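Local structure of sugar-phosphate aldolase (1PVT) at residues 11-16 / 201-206; 185-190 / 207-212. The protein is a sugar-phosphate aldolase of the class II aldolase and adducin family, with helices packed on a central mixed beta sheet. All blocks are in the same frame, centred on the assembly; numbering follows the deposited sequence.

Contact 1: residues 11-16 / 201-206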
loop_
_atom_site.group_PDB
_atom_site.type_symbol
_atom_site.label_atom_id
_atom_site.label_comp_id
_atom_site.label_asym_id
_atom_site.label_seq_id
_atom_site.Cartn_x
_atom_site.Cartn_y
_atom_site.Cartn_z
ATOM N N GLN A 11 7.184 -9.309 -6.493
ATOM C CA GLN A 11 7.915 -8.891 -7.678
ATOM C C GLN A 11 7.006 -8.796 -8.890
ATOM O O GLN A 11 7.098 -7.847 -9.670
ATOM C CB GLN A 11 9.049 -9.859 -7.951
ATOM C CG GLN A 11 10.167 -9.730 -6.957
ATOM C CD GLN A 11 11.359 -10.579 -7.330
ATOM O OE1 GLN A 11 11.287 -11.810 -7.311
ATOM N NE2 GLN A 11 12.465 -9.928 -7.685
ATOM N N LYS A 12 6.124 -9.776 -9.042
ATOM C CA LYS A 12 5.187 -9.778 -10.155
ATOM C C LYS A 12 4.336 -8.507 -10.115
ATOM O O LYS A 12 4.135 -7.859 -11.139
ATOM C CB LYS A 12 4.306 -11.026 -10.095
ATOM C CG LYS A 12 3.233 -11.082 -11.170
ATOM C CD LYS A 12 2.529 -12.443 -11.210
ATOM C CE LYS A 12 1.333 -12.434 -12.178
ATOM N NZ LYS A 12 1.719 -12.105 -13.587
ATOM N N VAL A 13 3.850 -8.140 -8.933
ATOM C CA VAL A 13 3.039 -6.925 -8.778
ATOM C C VAL A 13 3.852 -5.662 -9.093
ATOM O O VAL A 13 3.338 -4.718 -9.696
ATOM C CB VAL A 13 2.452 -6.825 -7.334
ATOM C CG1 VAL A 13 1.969 -5.394 -7.040
ATOM C CG2 VAL A 13 1.306 -7.831 -7.171
ATOM N N ALA A 14 5.116 -5.653 -8.684
ATOM C CA ALA A 14 5.990 -4.518 -8.937
ATOM C C ALA A 14 6.069 -4.324 -10.425
ATOM O O ALA A 14 6.031 -3.204 -10.910
ATOM C CB ALA A 14 7.359 -4.790 -8.407
ATOM N N TYR A 15 6.188 -5.427 -11.152
ATOM C CA TYR A 15 6.279 -5.369 -12.603
ATOM C C TYR A 15 5.050 -4.740 -13.220
ATOM O O TYR A 15 5.145 -3.754 -13.944
ATOM C CB TYR A 15 6.438 -6.757 -13.194
ATOM C CG TYR A 15 6.433 -6.728 -14.696
ATOM C CD1 TYR A 15 7.510 -6.197 -15.395
ATOM C CD2 TYR A 15 5.324 -7.173 -15.419
ATOM C CE1 TYR A 15 7.491 -6.099 -16.777
ATOM C CE2 TYR A 15 5.288 -7.079 -16.807
ATOM C CZ TYR A 15 6.380 -6.536 -17.484
ATOM O OH TYR A 15 6.365 -6.404 -18.863
ATOM N N TRP A 16 3.889 -5.315 -12.943
ATOM C CA TRP A 16 2.666 -4.784 -13.503
ATOM C C TRP A 16 2.429 -3.332 -13.161
ATOM O O TRP A 16 1.878 -2.570 -13.952
ATOM C CB TRP A 16 1.499 -5.646 -13.065
ATOM C CG TRP A 16 1.467 -6.846 -13.912
ATOM C CD1 TRP A 16 2.008 -8.073 -13.641
ATOM C CD2 TRP A 16 1.027 -6.888 -15.268
ATOM N NE1 TRP A 16 1.941 -8.877 -14.757
ATOM C CE2 TRP A 16 1.344 -8.173 -15.771
ATOM C CE3 TRP A 16 0.396 -5.956 -16.115
ATOM C CZ2 TRP A 16 1.053 -8.552 -17.085
ATOM C CZ3 TRP A 16 0.107 -6.329 -17.415
ATOM C CH2 TRP A 16 0.436 -7.621 -17.890
ATOM N N LYS A 201 -6.235 -9.729 0.852
ATOM C CA LYS A 201 -5.829 -11.034 1.364
ATOM C C LYS A 201 -4.360 -11.298 0.977
ATOM O O LYS A 201 -3.633 -11.955 1.718
ATOM C CB LYS A 201 -6.732 -12.148 0.798
ATOM C CG LYS A 201 -8.237 -11.886 0.894
ATOM C CD LYS A 201 -8.707 -11.717 2.334
ATOM C CE LYS A 201 -10.165 -11.221 2.405
ATOM N NZ LYS A 201 -11.179 -12.203 1.910
ATOM N N ASP A 202 -3.939 -10.797 -0.187
ATOM C CA ASP A 202 -2.560 -10.955 -0.662
ATOM C C ASP A 202 -2.206 -9.795 -1.594
ATOM O O ASP A 202 -3.100 -9.105 -2.099
ATOM C CB ASP A 202 -2.375 -12.298 -1.380
ATOM C CG ASP A 202 -3.278 -12.454 -2.589
ATOM O OD1 ASP A 202 -4.098 -11.544 -2.855
ATOM O OD2 ASP A 202 -3.167 -13.498 -3.278
ATOM N N VAL A 203 -0.910 -9.580 -1.819
ATOM C CA VAL A 203 -0.480 -8.468 -2.650
ATOM C C VAL A 203 -1.253 -8.379 -3.954
ATOM O O VAL A 203 -1.716 -7.300 -4.329
ATOM C CB VAL A 203 1.022 -8.524 -2.953
ATOM C CG1 VAL A 203 1.321 -9.581 -3.995
ATOM C CG2 VAL A 203 1.484 -7.167 -3.413
ATOM N N ALA A 204 -1.413 -9.508 -4.636
ATOM C CA ALA A 204 -2.145 -9.541 -5.903
ATOM C C ALA A 204 -3.538 -8.928 -5.783
ATOM O O ALA A 204 -4.014 -8.277 -6.713
ATOM C CB ALA A 204 -2.257 -10.977 -6.410
ATOM N N GLU A 205 -4.197 -9.147 -4.648
ATOM C CA GLU A 205 -5.532 -8.598 -4.438
ATOM C C GLU A 205 -5.452 -7.086 -4.210
ATOM O O GLU A 205 -6.309 -6.335 -4.683
ATOM C CB GLU A 205 -6.217 -9.279 -3.249
ATOM C CG GLU A 205 -7.573 -8.666 -2.888
ATOM C CD GLU A 205 -8.286 -9.398 -1.755
ATOM O OE1 GLU A 205 -8.882 -10.469 -2.012
ATOM O OE2 GLU A 205 -8.247 -8.904 -0.603
ATOM N N ALA A 206 -4.427 -6.643 -3.481
ATOM C CA ALA A 206 -4.245 -5.220 -3.238
ATOM C C ALA A 206 -4.057 -4.565 -4.605
ATOM O O ALA A 206 -4.739 -3.599 -4.930
ATOM C CB ALA A 206 -3.026 -4.985 -2.368
#
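Val13 turns CG1 anti to its backbone N (chi1 163°), which places CG2 beside that N and aims it at the first turn of the helix from residue 203. Val203 answers with CG2 anti to its own N and CG1 wedged between the N and the carbonyl carbon (chi1 76°), and both methyls face helix 2-19. The pairing is lopsided: Val13 CG2 does most of the touching, sitting 3.6 Å from Val203 CG1 and 3.8 Å from Val203 CG2. Val13 CG1 keeps a looser 4.1 Å to Val203 CG2. The two side chains slide past one another in opposite directions, an ordinary van der Waals fit. Val13 CG2 also comes within 4.1 Å of the CA of Ala204, and the absence of a longer side chain on Ala204 probably helps the helices come this close: Val13 and Ala204 have their CA atoms 6.5 Å apart. Ile30 on strand 28-34 meets both valines from the sheet.

Next to this apolar patch the helix start is tied down by polar groups. Asp202 is the N-cap, its OD1 accepting from Glu205 N at 3.0 Å, with the donor well above the carboxylate plane. The extended side chain of Glu205 brings OE2 to Lys201 N at 2.6 Å, the donor again standing above the carboxylate plane. From the other helix, Glu9 accepts a hydrogen bond from Ala204 N.

No hydrogen bond joins 11-16 to 201-206, so their direct contact is purely dispersive and hydrophobic. The nearby acids add something more delicate: Glu9 and Asp202 lie close as like charges, and although the helix N-terminus would probably favour their negative charge, their mutual repulsion may raise the proton affinity of one.

Contact 2: residues 185-190 / 207-212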
loop_
_atom_site.group_PDB
_atom_site.type_symbol
_atom_site.label_atom_id
_atom_site.label_comp_id
_atom_site.label_asym_id
_atom_site.label_seq_id
_atom_site.Cartn_x
_atom_site.Cartn_y
_atom_site.Cartn_z
ATOM N N GLY A 185 -12.230 -1.529 8.407
ATOM C CA GLY A 185 -12.839 -2.595 7.628
ATOM C C GLY A 185 -12.946 -2.289 6.146
ATOM O O GLY A 185 -13.558 -3.051 5.391
ATOM N N LYS A 186 -12.354 -1.169 5.731
ATOM C CA LYS A 186 -12.367 -0.751 4.336
ATOM C C LYS A 186 -11.150 -1.318 3.611
ATOM O O LYS A 186 -10.150 -1.660 4.247
ATOM C CB LYS A 186 -12.383 0.779 4.251
ATOM C CG LYS A 186 -13.649 1.384 4.829
ATOM C CD LYS A 186 -13.898 2.783 4.311
ATOM C CE LYS A 186 -15.346 3.182 4.541
ATOM N NZ LYS A 186 -15.655 4.512 3.955
ATOM N N ASP A 187 -11.227 -1.428 2.287
ATOM C CA ASP A 187 -10.099 -1.976 1.553
ATOM C C ASP A 187 -9.238 -1.014 0.748
ATOM O O ASP A 187 -8.487 -1.447 -0.128
ATOM C CB ASP A 187 -10.552 -3.122 0.658
ATOM C CG ASP A 187 -10.444 -4.471 1.350
ATOM O OD1 ASP A 187 -9.618 -4.603 2.284
ATOM O OD2 ASP A 187 -11.173 -5.403 0.953
ATOM N N ALA A 188 -9.316 0.279 1.057
ATOM C CA ALA A 188 -8.515 1.278 0.358
ATOM C C ALA A 188 -8.641 2.672 0.965
ATOM O O ALA A 188 -9.731 3.106 1.339
ATOM C CB ALA A 188 -8.903 1.319 -1.115
ATOM N N VAL A 189 -7.514 3.369 1.055
ATOM C CA VAL A 189 -7.490 4.723 1.585
ATOM C C VAL A 189 -6.741 5.613 0.620
ATOM O O VAL A 189 -5.652 5.260 0.173
ATOM C CB VAL A 189 -6.790 4.781 2.953
ATOM C CG1 VAL A 189 -6.148 6.157 3.167
ATOM C CG2 VAL A 189 -7.805 4.507 4.051
ATOM N N LEU A 190 -7.325 6.764 0.299
ATOM C CA LEU A 190 -6.696 7.709 -0.613
ATOM C C LEU A 190 -6.001 8.783 0.183
ATOM O O LEU A 190 -6.671 9.558 0.857
ATOM C CB LEU A 190 -7.738 8.386 -1.497
ATOM C CG LEU A 190 -8.353 7.596 -2.638
ATOM C CD1 LEU A 190 -9.641 8.267 -3.020
ATOM C CD2 LEU A 190 -7.397 7.515 -3.817
ATOM N N TYR A 207 -3.142 -5.105 -5.409
ATOM C CA TYR A 207 -2.892 -4.570 -6.744
ATOM C C TYR A 207 -4.180 -4.484 -7.553
ATOM O O TYR A 207 -4.410 -3.515 -8.276
ATOM C CB TYR A 207 -1.906 -5.444 -7.508
ATOM C CG TYR A 207 -1.669 -4.950 -8.918
ATOM C CD1 TYR A 207 -0.918 -3.811 -9.158
ATOM C CD2 TYR A 207 -2.243 -5.586 -10.005
ATOM C CE1 TYR A 207 -0.750 -3.321 -10.436
ATOM C CE2 TYR A 207 -2.079 -5.097 -11.287
ATOM C CZ TYR A 207 -1.333 -3.966 -11.490
ATOM O OH TYR A 207 -1.178 -3.465 -12.752
ATOM N N ASP A 208 -5.011 -5.512 -7.448
ATOM C CA ASP A 208 -6.278 -5.539 -8.165
ATOM C C ASP A 208 -7.180 -4.355 -7.819
ATOM O O ASP A 208 -7.937 -3.876 -8.660
ATOM C CB ASP A 208 -7.024 -6.838 -7.861
ATOM C CG ASP A 208 -6.700 -7.930 -8.845
ATOM O OD1 ASP A 208 -5.569 -7.925 -9.369
ATOM O OD2 ASP A 208 -7.569 -8.794 -9.084
ATOM N N ARG A 209 -7.116 -3.886 -6.583
ATOM C CA ARG A 209 -7.955 -2.765 -6.195
ATOM C C ARG A 209 -7.388 -1.445 -6.712
ATOM O O ARG A 209 -8.135 -0.510 -6.974
ATOM C CB ARG A 209 -8.113 -2.730 -4.682
ATOM C CG ARG A 209 -8.741 -3.985 -4.088
ATOM C CD ARG A 209 -8.926 -3.768 -2.595
ATOM N NE ARG A 209 -8.791 -4.973 -1.778
ATOM C CZ ARG A 209 -9.789 -5.783 -1.465
ATOM N NH1 ARG A 209 -11.014 -5.530 -1.903
ATOM N NH2 ARG A 209 -9.560 -6.829 -0.689
ATOM N N VAL A 210 -6.069 -1.362 -6.851
ATOM C CA VAL A 210 -5.458 -0.156 -7.382
ATOM C C VAL A 210 -5.968 -0.032 -8.806
ATOM O O VAL A 210 -6.588 0.964 -9.169
ATOM C CB VAL A 210 -3.945 -0.269 -7.422
ATOM C CG1 VAL A 210 -3.367 0.910 -8.156
ATOM C CG2 VAL A 210 -3.405 -0.321 -6.023
ATOM N N GLU A 211 -5.714 -1.063 -9.611
ATOM C CA GLU A 211 -6.156 -1.091 -11.004
ATOM C C GLU A 211 -7.581 -0.592 -11.125
ATOM O O GLU A 211 -7.855 0.394 -11.808
ATOM C CB GLU A 211 -6.095 -2.508 -11.550
ATOM C CG GLU A 211 -4.845 -2.823 -12.289
ATOM C CD GLU A 211 -4.973 -4.114 -13.058
ATOM O OE1 GLU A 211 -4.106 -4.382 -13.918
ATOM O OE2 GLU A 211 -5.941 -4.866 -12.800
ATOM N N ILE A 212 -8.491 -1.284 -10.450
ATOM C CA ILE A 212 -9.906 -0.931 -10.474
ATOM C C ILE A 212 -10.156 0.526 -10.082
ATOM O O ILE A 212 -10.844 1.243 -10.803
ATOM C CB ILE A 212 -10.726 -1.913 -9.590
ATOM C CG1 ILE A 212 -10.700 -3.295 -10.250
ATOM C CG2 ILE A 212 -12.164 -1.445 -9.443
ATOM C CD1 ILE A 212 -11.304 -4.389 -9.430
#
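Arg209 reaches from its helix to Asp187, and the CB of each residue starts out toward the other segment. From CB the Arg209 chain runs on through CG, set anti to the carbonyl carbon (chi1 -59°), to CD, the first atom to meet the partner: it lies 3.4 Å from Asp187 O and 3.7 Å from Asp187 CB. There the chain bends at chi3 (-147°). NE passes 3.5 Å from Asp187 CB and gives its hydrogen bond to Phe199 O, which helps fix the rotation of the guanidinium. Beyond it, the Asp187 carboxylate lies over one face of the guanidinium, CG above its centre, with the two planes 35° apart. NH1 lies 3.5 Å from Asp187 CG. NH2 forms a salt bridge with Asp187 OD2 at 2.7 Å, made over the face and without a hydrogen bond; OD2 is modelled too close to the group, so its exact place is doubtful. NH2 also pairs with Glu205 OE2, giving the cation two acidic partners.

The arginine thus spans from helix 203-224 to the turn leading into strand 188-191. Phe199 on strand 196-200 touches Asp187, while Phe157 of helix 152-157 and Phe158 in the following loop pack against Arg209.

In the fold
Both contacts use helix 203-224, but different parts and neighbours of it. Contact 1 fastens its first turn to helix 2-19 and is a buried, apolar meeting; contact 2 ties the following turns to the approach of strand 188-191 through charge, and is only partly buried. Their centres lie 12 Å apart and they touch directly, Val13 CG1 standing 3.9 Å from Tyr207 CB. Glu205, at the helix start in contact 1, adds a polar connection between the two. Between them the contacts fix one long helix against another helix and against the turn that leads into strand 188-191.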